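PDB 4N6D: TRAP dicarboxylate transporter-DctP subunit from Desulfovibrio salexigens, which probably captures a small solute, such as an organic acid, in the periplasm and delivers it to the membrane subunits of a TRAP transporter. Local coordinates for residues V101-S105 with Y131-F136; N217-R223 with W280-Y285; C222-T228 with I287-M292. One frame throughout, in Å; residues are numbered along the deposited sequence.

How the interactions relate
Each contact is partly buried, with buried residues such as L104, A219 and I290 beside exposed or partly exposed ones. Interaction 1 lies on the other side of the chain's centre from interactions 2 and 3, its centre about 39 and 35 Å from theirs. It joins the loop that leads from strand 90-94 to helix 117-131 with the loop that follows that helix. A glutamate side chain accepts two backbone amides and a serine hydroxyl there. Interactions 2 and 3 share C222 and R223 and touch through I287, which packs on A219 and A281. Interaction 2 sets the end of helix 249-285 against a turn, mostly through tyrosine packing. Interaction 3 lies next along the chain. Its chemistry is backbone hydrogen bonding between parallel strands.

Interaction 1 (V101-S105 with Y131-F136); sequences VFPLS and YQPKEF
F102 is extended (phi/psi -130/66), and the chain then turns through P103 to S105. In the other segment, Y131 ends helix 117-131, Q132 leaves it with positive phi (42/57), and a 3-10 turn at 134-135 follows. F136 N bonds back to P133 O at 3.1 Å. CA atoms are nearest for F102 with E135 (5.6 Å) and L104 with P133 (6.7 Å). The main bump is E135 (chi1 p), whose side chain fills the hollow inside the bend at F102-S105. E135 OE1 accepts L104 N at 2.9 Å. E135 OE2 accepts both S105 N and S105 OG, each at 2.9 Å. E135 CB sits 3.3 Å from V101 O. L104 (chi1 t) fills the hollow between Y131 and P133: its CD1 is 3.5 Å from Y131 CD2 and its CB 3.9 Å from P133 CB. F102 and F136, both m, meet obliquely: CE1 to CE1 is 3.4 Å, ring planes are at 32°. S105 OG lies at the edge of the F136 ring, 3.4 Å from CE2. The loops flank the helix of a beta-alpha-beta crossover from strand 90-94 to strand 139-146, in a sheet with the 2-1-3-5-4 strand order of type II periplasmic binding proteins.

Interaction 2 (N217-R223 with W280-Y285); sequences NFAEICR and WAKDKY
Residues 280-285 form the C-terminal end of helix 249-285. Facing them is a turn in which N217 has positive phi (57/28), 218-220 have helical angles, and the chain opens out at C222. The nearest CA pairs are A219 with A281 (5.9 Å) and E220 with Y285 (6.5 Å). W280 comes first. Its chi1 is t, which brings the far end of the indole to the turn. W280 CH2 lies 3.4 Å from N217 OD1. A281 makes the close backbone approach possible, since its CB meets A219 CB at 3.6 Å. A long helix spanning both lobes is a hallmark of TRAP solute-binding proteins, and helix 249-285, with 37 residues, is consistent with that element. K284 extends out from the side of the helix, and its NZ makes a weak 3.4 Å bond to Y285 OH. Y285 closes the helix, with N bonded to A281 O at 2.8 Å and chi1 m. Its ring lies flat over E220 CA in a CH-pi contact, 3.7 Å from the ring centroid and 10° off the normal. Y285 OH donates to N217 OD1 at 3.0 Å, while N217 ND2 bonds E220 OE1 at 2.9 Å. Y285 CD2 is 3.8 Å from A219 CB. R223 holds its guanidinium against the same ring, with NH2 3.4 Å from Y285 CD1; its NE and NH2 both bond E220 O at 3.0 Å.

Interaction 3 (C222-T228 with I287-M292); sequences CRYETET and IEMIKM
The most unusual feature is a classic beta bulge on one edge of strand 224-226: R223 (phi/psi -105/12) and Y224 (-126/120) both face T154 of strand 151-154. On its other edge, strand 224-226 runs parallel to strand 288-290. The axes are 4.7 Å apart at closest approach and cross at -24°. The register is Y224 with E288, E225 with M289 and T226 with I290. E288 N bonds R223 O at 3.0 Å. E225 N bonds E288 O at 2.9 Å, and I290 N bonds E225 O at 2.8 Å. E227 N bonds I290 O at 2.8 Å. Y224, T226, E288 and I290 share one face, where Y224 CB is 4.1 Å from I290 CD1. E288 forms a salt bridge with R159. E225 and M289 share the other face, with E225 CG 3.9 Å from M289 SD. Past the strands, M292 CE reaches T228 CG2 at 3.5 Å, and a water links E227 O (2.7 Å) to M292 N (2.9 Å). E227 OE1 and K291 NZ form a long salt bridge at 4.0 Å. Strand 288-290 is an edge strand of a mixed sheet ordered 205-208, 151-154, 224-226, 288-290, part of a periplasmic binding protein fold.

Interaction 1 (V101-S105 with Y131-F136)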
loop_
_atom_site.group_PDB
_atom_site.type_symbol
_atom_site.label_atom_id
_atom_site.label_comp_id
_atom_site.label_asym_id
_atom_site.label_seq_id
_atom_site.Cartn_x
_atom_site.Cartn_y
_atom_site.Cartn_z
ATOM N N VAL A 101 -10.289 -0.134 -12.943
ATOM C CA VAL A 101 -9.637 1.001 -13.573
ATOM C C VAL A 101 -8.145 0.697 -13.821
ATOM O O VAL A 101 -7.535 1.282 -14.722
ATOM C CB VAL A 101 -9.811 2.233 -12.713
ATOM C CG1 VAL A 101 -9.104 3.427 -13.308
ATOM C CG2 VAL A 101 -11.305 2.531 -12.530
ATOM N N PHE A 102 -7.593 -0.227 -13.036
ATOM C CA PHE A 102 -6.156 -0.557 -13.081
ATOM C C PHE A 102 -5.937 -2.061 -13.206
ATOM O O PHE A 102 -5.423 -2.701 -12.302
ATOM C CB PHE A 102 -5.478 -0.021 -11.825
ATOM C CG PHE A 102 -5.683 1.457 -11.642
ATOM C CD1 PHE A 102 -4.992 2.357 -12.413
ATOM C CD2 PHE A 102 -6.586 1.940 -10.703
ATOM C CE1 PHE A 102 -5.187 3.709 -12.263
ATOM C CE2 PHE A 102 -6.784 3.309 -10.571
ATOM C CZ PHE A 102 -6.077 4.174 -11.342
ATOM N N PRO A 103 -6.335 -2.634 -14.340
ATOM C CA PRO A 103 -6.273 -4.097 -14.464
ATOM C C PRO A 103 -4.881 -4.671 -14.332
ATOM O O PRO A 103 -4.762 -5.830 -13.910
ATOM C CB PRO A 103 -6.806 -4.358 -15.867
ATOM C CG PRO A 103 -6.769 -3.042 -16.569
ATOM C CD PRO A 103 -7.003 -2.022 -15.502
ATOM N N LEU A 104 -3.848 -3.922 -14.707
ATOM C CA LEU A 104 -2.485 -4.464 -14.543
ATOM C C LEU A 104 -1.961 -4.207 -13.149
ATOM O O LEU A 104 -1.600 -5.155 -12.441
ATOM C CB LEU A 104 -1.504 -3.895 -15.569
ATOM C CG LEU A 104 -0.167 -4.653 -15.536
ATOM C CD1 LEU A 104 0.293 -4.955 -16.949
ATOM C CD2 LEU A 104 0.824 -3.816 -14.800
ATOM N N SER A 105 -1.906 -2.932 -12.743
ATOM C CA SER A 105 -1.245 -2.571 -11.490
ATOM C C SER A 105 -1.956 -3.102 -10.263
ATOM O O SER A 105 -1.332 -3.265 -9.214
ATOM C CB SER A 105 -1.063 -1.056 -11.366
ATOM O OG SER A 105 -0.296 -0.546 -12.467
ATOM N N TYR A 131 5.918 -2.379 -17.979
ATOM C CA TYR A 131 4.707 -2.641 -18.730
ATOM C C TYR A 131 4.057 -1.409 -19.328
ATOM O O TYR A 131 3.326 -1.542 -20.312
ATOM C CB TYR A 131 3.678 -3.389 -17.860
ATOM C CG TYR A 131 3.922 -4.882 -17.805
ATOM C CD1 TYR A 131 4.837 -5.428 -16.903
ATOM C CD2 TYR A 131 3.282 -5.748 -18.671
ATOM C CE1 TYR A 131 5.086 -6.814 -16.865
ATOM C CE2 TYR A 131 3.509 -7.118 -18.629
ATOM C CZ TYR A 131 4.415 -7.645 -17.725
ATOM O OH TYR A 131 4.661 -9.004 -17.715
ATOM N N GLN A 132 4.327 -0.236 -18.757
ATOM C CA GLN A 132 3.714 1.017 -19.223
ATOM C C GLN A 132 2.232 0.809 -19.527
ATOM O O GLN A 132 1.773 1.074 -20.627
ATOM C CB GLN A 132 4.440 1.518 -20.470
ATOM C CG GLN A 132 5.903 1.855 -20.234
ATOM C CD GLN A 132 6.077 3.085 -19.381
ATOM O OE1 GLN A 132 6.608 3.022 -18.273
ATOM N NE2 GLN A 132 5.624 4.213 -19.885
ATOM N N PRO A 133 1.462 0.332 -18.535
ATOM C CA PRO A 133 0.093 -0.053 -18.879
ATOM C C PRO A 133 -0.795 1.131 -19.269
ATOM O O PRO A 133 -0.687 2.257 -18.750
ATOM C CB PRO A 133 -0.411 -0.721 -17.603
ATOM C CG PRO A 133 0.397 -0.145 -16.543
ATOM C CD PRO A 133 1.763 0.073 -17.121
ATOM N N LYS A 134 -1.681 0.865 -20.208
ATOM C CA LYS A 134 -2.506 1.924 -20.760
ATOM C C LYS A 134 -3.493 2.500 -19.754
ATOM O O LYS A 134 -4.076 3.577 -19.996
ATOM C CB LYS A 134 -3.235 1.426 -21.999
ATOM C CG LYS A 134 -3.981 0.141 -21.807
ATOM C CD LYS A 134 -4.455 -0.403 -23.151
ATOM C CE LYS A 134 -5.907 -0.069 -23.384
ATOM N NZ LYS A 134 -6.797 -0.783 -22.434
ATOM N N GLU A 135 -3.690 1.810 -18.630
ATOM C CA GLU A 135 -4.537 2.355 -17.572
ATOM C C GLU A 135 -4.052 3.722 -17.094
ATOM O O GLU A 135 -4.835 4.524 -16.527
ATOM C CB GLU A 135 -4.640 1.391 -16.385
ATOM C CG GLU A 135 -3.335 1.077 -15.705
ATOM C CD GLU A 135 -3.285 -0.340 -15.129
ATOM O OE1 GLU A 135 -3.860 -1.256 -15.750
ATOM O OE2 GLU A 135 -2.673 -0.513 -14.060
ATOM N N PHE A 136 -2.777 4.015 -17.320
ATOM C CA PHE A 136 -2.221 5.313 -16.912
ATOM C C PHE A 136 -1.963 6.264 -18.068
ATOM O O PHE A 136 -1.320 7.291 -17.891
ATOM C CB PHE A 136 -0.925 5.131 -16.114
ATOM C CG PHE A 136 -1.133 4.569 -14.741
ATOM C CD1 PHE A 136 -1.764 5.318 -13.775
ATOM C CD2 PHE A 136 -0.689 3.297 -14.416
ATOM C CE1 PHE A 136 -1.953 4.808 -12.495
ATOM C CE2 PHE A 136 -0.891 2.781 -13.122
ATOM C CZ PHE A 136 -1.519 3.541 -12.191
#

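Interaction 2 (N217-R223 with W280-Y285)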
loop_
_atom_site.group_PDB
_atom_site.type_symbol
_atom_site.label_atom_id
_atom_site.label_comp_id
_atom_site.label_asym_id
_atom_site.label_seq_id
_atom_site.Cartn_x
_atom_site.Cartn_y
_atom_site.Cartn_z
ATOM N N ASN A 217 -3.211 3.756 18.620
ATOM C CA ASN A 217 -3.158 3.168 19.960
ATOM C C ASN A 217 -3.869 1.825 20.059
ATOM O O ASN A 217 -4.333 1.447 21.135
ATOM C CB ASN A 217 -3.749 4.134 21.001
ATOM C CG ASN A 217 -3.375 3.755 22.439
ATOM O OD1 ASN A 217 -2.299 3.223 22.709
ATOM N ND2 ASN A 217 -4.290 3.998 23.362
ATOM N N PHE A 218 -3.942 1.085 18.952
ATOM C CA PHE A 218 -4.582 -0.225 19.011
ATOM C C PHE A 218 -3.835 -1.224 19.894
ATOM O O PHE A 218 -4.411 -2.210 20.347
ATOM C CB PHE A 218 -4.829 -0.789 17.614
ATOM C CG PHE A 218 -6.057 -0.234 16.968
ATOM C CD1 PHE A 218 -7.302 -0.497 17.506
ATOM C CD2 PHE A 218 -5.971 0.554 15.841
ATOM C CE1 PHE A 218 -8.434 0.021 16.928
ATOM C CE2 PHE A 218 -7.105 1.076 15.263
ATOM C CZ PHE A 218 -8.329 0.812 15.809
ATOM N N ALA A 219 -2.558 -0.969 20.163
ATOM C CA ALA A 219 -1.771 -1.866 20.987
ATOM C C ALA A 219 -2.264 -1.905 22.431
ATOM O O ALA A 219 -1.986 -2.860 23.138
ATOM C CB ALA A 219 -0.315 -1.474 20.961
ATOM N N GLU A 220 -3.001 -0.884 22.876
ATOM C CA GLU A 220 -3.498 -0.910 24.244
ATOM C C GLU A 220 -4.429 -2.093 24.432
ATOM O O GLU A 220 -4.471 -2.696 25.498
ATOM C CB GLU A 220 -4.216 0.380 24.637
ATOM C CG GLU A 220 -4.637 0.388 26.112
ATOM C CD GLU A 220 -4.908 1.769 26.644
ATOM O OE1 GLU A 220 -5.119 2.684 25.831
ATOM O OE2 GLU A 220 -4.911 1.934 27.884
ATOM N N ILE A 221 -5.169 -2.408 23.377
ATOM C CA ILE A 221 -6.181 -3.443 23.413
ATOM C C ILE A 221 -5.708 -4.745 22.768
ATOM O O ILE A 221 -5.962 -5.829 23.297
ATOM C CB ILE A 221 -7.445 -2.962 22.683
ATOM C CG1 ILE A 221 -8.005 -1.719 23.374
ATOM C CG2 ILE A 221 -8.477 -4.075 22.635
ATOM C CD1 ILE A 221 -9.156 -1.092 22.613
ATOM N N CYS A 222 -5.011 -4.638 21.634
ATOM C CA CYS A 222 -4.586 -5.813 20.877
ATOM C C CYS A 222 -3.102 -5.991 21.048
ATOM O O CYS A 222 -2.322 -5.350 20.358
ATOM C CB CYS A 222 -4.870 -5.645 19.392
ATOM S SG CYS A 222 -6.611 -5.365 19.038
ATOM N N ARG A 223 -2.722 -6.889 21.946
ATOM C CA ARG A 223 -1.327 -7.059 22.302
ATOM C C ARG A 223 -0.676 -8.295 21.718
ATOM O O ARG A 223 0.411 -8.663 22.146
ATOM C CB ARG A 223 -1.214 -7.077 23.825
ATOM C CG ARG A 223 -1.756 -5.781 24.406
ATOM C CD ARG A 223 -1.450 -5.584 25.851
ATOM N NE ARG A 223 -2.149 -4.397 26.331
ATOM C CZ ARG A 223 -1.996 -3.878 27.543
ATOM N NH1 ARG A 223 -1.141 -4.427 28.396
ATOM N NH2 ARG A 223 -2.692 -2.805 27.893
ATOM N N TRP A 280 7.561 0.995 20.072
ATOM C CA TRP A 280 6.766 1.769 21.037
ATOM C C TRP A 280 5.760 0.862 21.760
ATOM O O TRP A 280 5.643 0.892 22.982
ATOM C CB TRP A 280 6.046 2.898 20.321
ATOM C CG TRP A 280 5.104 3.739 21.147
ATOM C CD1 TRP A 280 5.399 4.893 21.808
ATOM C CD2 TRP A 280 3.704 3.506 21.353
ATOM N NE1 TRP A 280 4.271 5.389 22.428
ATOM C CE2 TRP A 280 3.219 4.555 22.155
ATOM C CE3 TRP A 280 2.812 2.516 20.928
ATOM C CZ2 TRP A 280 1.891 4.631 22.553
ATOM C CZ3 TRP A 280 1.490 2.598 21.329
ATOM C CH2 TRP A 280 1.046 3.647 22.122
ATOM N N ALA A 281 5.060 0.039 20.989
ATOM C CA ALA A 281 4.046 -0.838 21.541
ATOM C C ALA A 281 4.658 -1.901 22.456
ATOM O O ALA A 281 4.049 -2.278 23.456
ATOM C CB ALA A 281 3.261 -1.494 20.413
ATOM N N LYS A 282 5.836 -2.412 22.093
ATOM C CA LYS A 282 6.496 -3.407 22.913
ATOM C C LYS A 282 6.929 -2.778 24.246
ATOM O O LYS A 282 6.754 -3.360 25.318
ATOM C CB LYS A 282 7.697 -4.001 22.180
ATOM C CG LYS A 282 8.204 -5.259 22.841
ATOM C CD LYS A 282 9.366 -5.903 22.098
ATOM C CE LYS A 282 9.652 -7.275 22.694
ATOM N NZ LYS A 282 11.037 -7.741 22.423
ATOM N N ASP A 283 7.488 -1.575 24.169
ATOM C CA ASP A 283 7.934 -0.874 25.372
ATOM C C ASP A 283 6.763 -0.559 26.300
ATOM O O ASP A 283 6.866 -0.710 27.524
ATOM C CB ASP A 283 8.665 0.413 24.973
ATOM C CG ASP A 283 9.204 1.176 26.160
ATOM O OD1 ASP A 283 10.044 0.621 26.882
ATOM O OD2 ASP A 283 8.801 2.337 26.349
ATOM N N LYS A 284 5.645 -0.132 25.731
ATOM C CA LYS A 284 4.523 0.318 26.546
ATOM C C LYS A 284 3.609 -0.801 27.026
ATOM O O LYS A 284 3.129 -0.761 28.163
ATOM C CB LYS A 284 3.702 1.365 25.806
ATOM C CG LYS A 284 2.630 2.016 26.680
ATOM C CD LYS A 284 2.128 3.332 26.102
ATOM C CE LYS A 284 1.224 4.050 27.101
ATOM N NZ LYS A 284 0.505 5.175 26.472
ATOM N N TYR A 285 3.335 -1.768 26.157
ATOM C CA TYR A 285 2.345 -2.798 26.480
ATOM C C TYR A 285 2.817 -4.237 26.330
ATOM O O TYR A 285 2.004 -5.151 26.426
ATOM C CB TYR A 285 1.098 -2.623 25.610
ATOM C CG TYR A 285 0.478 -1.236 25.609
ATOM C CD1 TYR A 285 -0.238 -0.760 26.701
ATOM C CD2 TYR A 285 0.565 -0.439 24.481
ATOM C CE1 TYR A 285 -0.835 0.506 26.660
ATOM C CE2 TYR A 285 -0.010 0.807 24.434
ATOM C CZ TYR A 285 -0.703 1.272 25.511
ATOM O OH TYR A 285 -1.267 2.529 25.418
#

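Interaction 3 (C222-T228 with I287-M292)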
loop_
_atom_site.group_PDB
_atom_site.type_symbol
_atom_site.label_atom_id
_atom_site.label_comp_id
_atom_site.label_asym_id
_atom_site.label_seq_id
_atom_site.Cartn_x
_atom_site.Cartn_y
_atom_site.Cartn_z
ATOM N N CYS A 222 -5.011 -4.638 21.634
ATOM C CA CYS A 222 -4.586 -5.813 20.877
ATOM C C CYS A 222 -3.102 -5.991 21.048
ATOM O O CYS A 222 -2.322 -5.350 20.358
ATOM C CB CYS A 222 -4.870 -5.645 19.392
ATOM S SG CYS A 222 -6.611 -5.365 19.038
ATOM N N ARG A 223 -2.722 -6.889 21.946
ATOM C CA ARG A 223 -1.327 -7.059 22.302
ATOM C C ARG A 223 -0.676 -8.295 21.718
ATOM O O ARG A 223 0.411 -8.663 22.146
ATOM C CB ARG A 223 -1.214 -7.077 23.825
ATOM C CG ARG A 223 -1.756 -5.781 24.406
ATOM C CD ARG A 223 -1.450 -5.584 25.851
ATOM N NE ARG A 223 -2.149 -4.397 26.331
ATOM C CZ ARG A 223 -1.996 -3.878 27.543
ATOM N NH1 ARG A 223 -1.141 -4.427 28.396
ATOM N NH2 ARG A 223 -2.692 -2.805 27.893
ATOM N N TYR A 224 -1.364 -8.940 20.771
ATOM C CA TYR A 224 -0.830 -10.095 20.046
ATOM C C TYR A 224 -0.926 -9.815 18.557
ATOM O O TYR A 224 -2.009 -9.567 18.011
ATOM C CB TYR A 224 -1.569 -11.383 20.410
ATOM C CG TYR A 224 -1.473 -11.641 21.877
ATOM C CD1 TYR A 224 -0.384 -12.315 22.411
ATOM C CD2 TYR A 224 -2.448 -11.168 22.752
ATOM C CE1 TYR A 224 -0.265 -12.537 23.762
ATOM C CE2 TYR A 224 -2.337 -11.377 24.113
ATOM C CZ TYR A 224 -1.231 -12.057 24.608
ATOM O OH TYR A 224 -1.091 -12.300 25.951
ATOM N N GLU A 225 0.234 -9.811 17.915
ATOM C CA GLU A 225 0.342 -9.359 16.547
ATOM C C GLU A 225 0.854 -10.530 15.714
ATOM O O GLU A 225 2.016 -10.952 15.861
ATOM C CB GLU A 225 1.313 -8.183 16.455
ATOM C CG GLU A 225 1.414 -7.312 17.715
ATOM C CD GLU A 225 0.088 -6.702 18.172
ATOM O OE1 GLU A 225 -0.905 -6.756 17.414
ATOM O OE2 GLU A 225 0.038 -6.167 19.321
ATOM N N THR A 226 -0.000 -11.051 14.844
ATOM C CA THR A 226 0.382 -12.192 14.005
ATOM C C THR A 226 0.781 -11.724 12.615
ATOM O O THR A 226 -0.037 -11.169 11.880
ATOM C CB THR A 226 -0.761 -13.204 13.941
ATOM O OG1 THR A 226 -1.035 -13.655 15.278
ATOM C CG2 THR A 226 -0.376 -14.400 13.070
ATOM N N GLU A 227 2.044 -11.930 12.270
ATOM C CA GLU A 227 2.593 -11.424 11.021
ATOM C C GLU A 227 2.319 -12.404 9.885
ATOM O O GLU A 227 3.052 -13.365 9.640
ATOM C CB GLU A 227 4.089 -11.130 11.145
ATOM C CG GLU A 227 4.603 -10.206 10.028
ATOM C CD GLU A 227 6.055 -9.782 10.198
ATOM O OE1 GLU A 227 6.855 -10.618 10.679
ATOM O OE2 GLU A 227 6.381 -8.606 9.865
ATOM N N THR A 228 1.209 -12.169 9.218
ATOM C CA THR A 228 0.793 -12.970 8.077
ATOM C C THR A 228 1.319 -12.409 6.751
ATOM O O THR A 228 1.339 -13.127 5.742
ATOM C CB THR A 228 -0.730 -13.005 7.978
ATOM O OG1 THR A 228 -1.227 -11.659 7.942
ATOM C CG2 THR A 228 -1.339 -13.741 9.152
ATOM N N ILE A 287 3.716 -6.086 23.799
ATOM C CA ILE A 287 3.077 -6.836 22.751
ATOM C C ILE A 287 3.972 -7.994 22.357
ATOM O O ILE A 287 5.187 -7.974 22.586
ATOM C CB ILE A 287 2.757 -5.948 21.513
ATOM C CG1 ILE A 287 4.027 -5.354 20.917
ATOM C CG2 ILE A 287 1.773 -4.839 21.888
ATOM C CD1 ILE A 287 3.902 -4.971 19.456
ATOM N N GLU A 288 3.355 -9.011 21.761
ATOM C CA GLU A 288 4.071 -10.196 21.310
ATOM C C GLU A 288 3.884 -10.356 19.811
ATOM O O GLU A 288 2.766 -10.270 19.312
ATOM C CB GLU A 288 3.557 -11.451 22.026
ATOM C CG GLU A 288 4.261 -12.720 21.564
ATOM C CD GLU A 288 3.677 -13.991 22.150
ATOM O OE1 GLU A 288 2.871 -13.907 23.104
ATOM O OE2 GLU A 288 4.037 -15.082 21.644
ATOM N N MET A 289 4.990 -10.589 19.112
ATOM C CA MET A 289 4.961 -10.873 17.680
ATOM C C MET A 289 4.881 -12.372 17.458
ATOM O O MET A 289 5.657 -13.136 18.015
ATOM C CB MET A 289 6.209 -10.324 16.998
ATOM C CG MET A 289 6.517 -8.878 17.306
ATOM S SD MET A 289 5.205 -7.730 16.852
ATOM C CE MET A 289 5.051 -8.051 15.077
ATOM N N ILE A 290 3.938 -12.782 16.623
ATOM C CA ILE A 290 3.687 -14.190 16.365
ATOM C C ILE A 290 3.798 -14.512 14.873
ATOM O O ILE A 290 3.388 -13.716 14.038
ATOM C CB ILE A 290 2.275 -14.560 16.830
ATOM C CG1 ILE A 290 2.142 -14.311 18.331
ATOM C CG2 ILE A 290 1.985 -16.027 16.493
ATOM C CD1 ILE A 290 0.719 -14.413 18.846
ATOM N N LYS A 291 4.381 -15.669 14.555
ATOM C CA LYS A 291 4.335 -16.217 13.203
ATOM C C LYS A 291 3.624 -17.549 13.233
ATOM O O LYS A 291 3.843 -18.357 14.131
ATOM C CB LYS A 291 5.744 -16.423 12.641
ATOM C CG LYS A 291 6.509 -15.142 12.355
ATOM C CD LYS A 291 7.914 -15.458 11.816
ATOM C CE LYS A 291 8.731 -14.208 11.478
ATOM N NZ LYS A 291 8.992 -13.344 12.654
ATOM N N MET A 292 2.764 -17.784 12.253
ATOM C CA MET A 292 2.140 -19.098 12.125
ATOM C C MET A 292 3.108 -20.096 11.492
ATOM O O MET A 292 4.115 -19.714 10.892
ATOM C CB MET A 292 0.857 -18.997 11.303
ATOM C CG MET A 292 -0.239 -18.154 11.993
ATOM S SD MET A 292 -1.826 -18.459 11.196
ATOM C CE MET A 292 -2.190 -16.826 10.617
HETATM O O HOH W 1 2.187 -15.915 10.065
HETATM O O HOH W 2 6.515 -12.218 13.626
#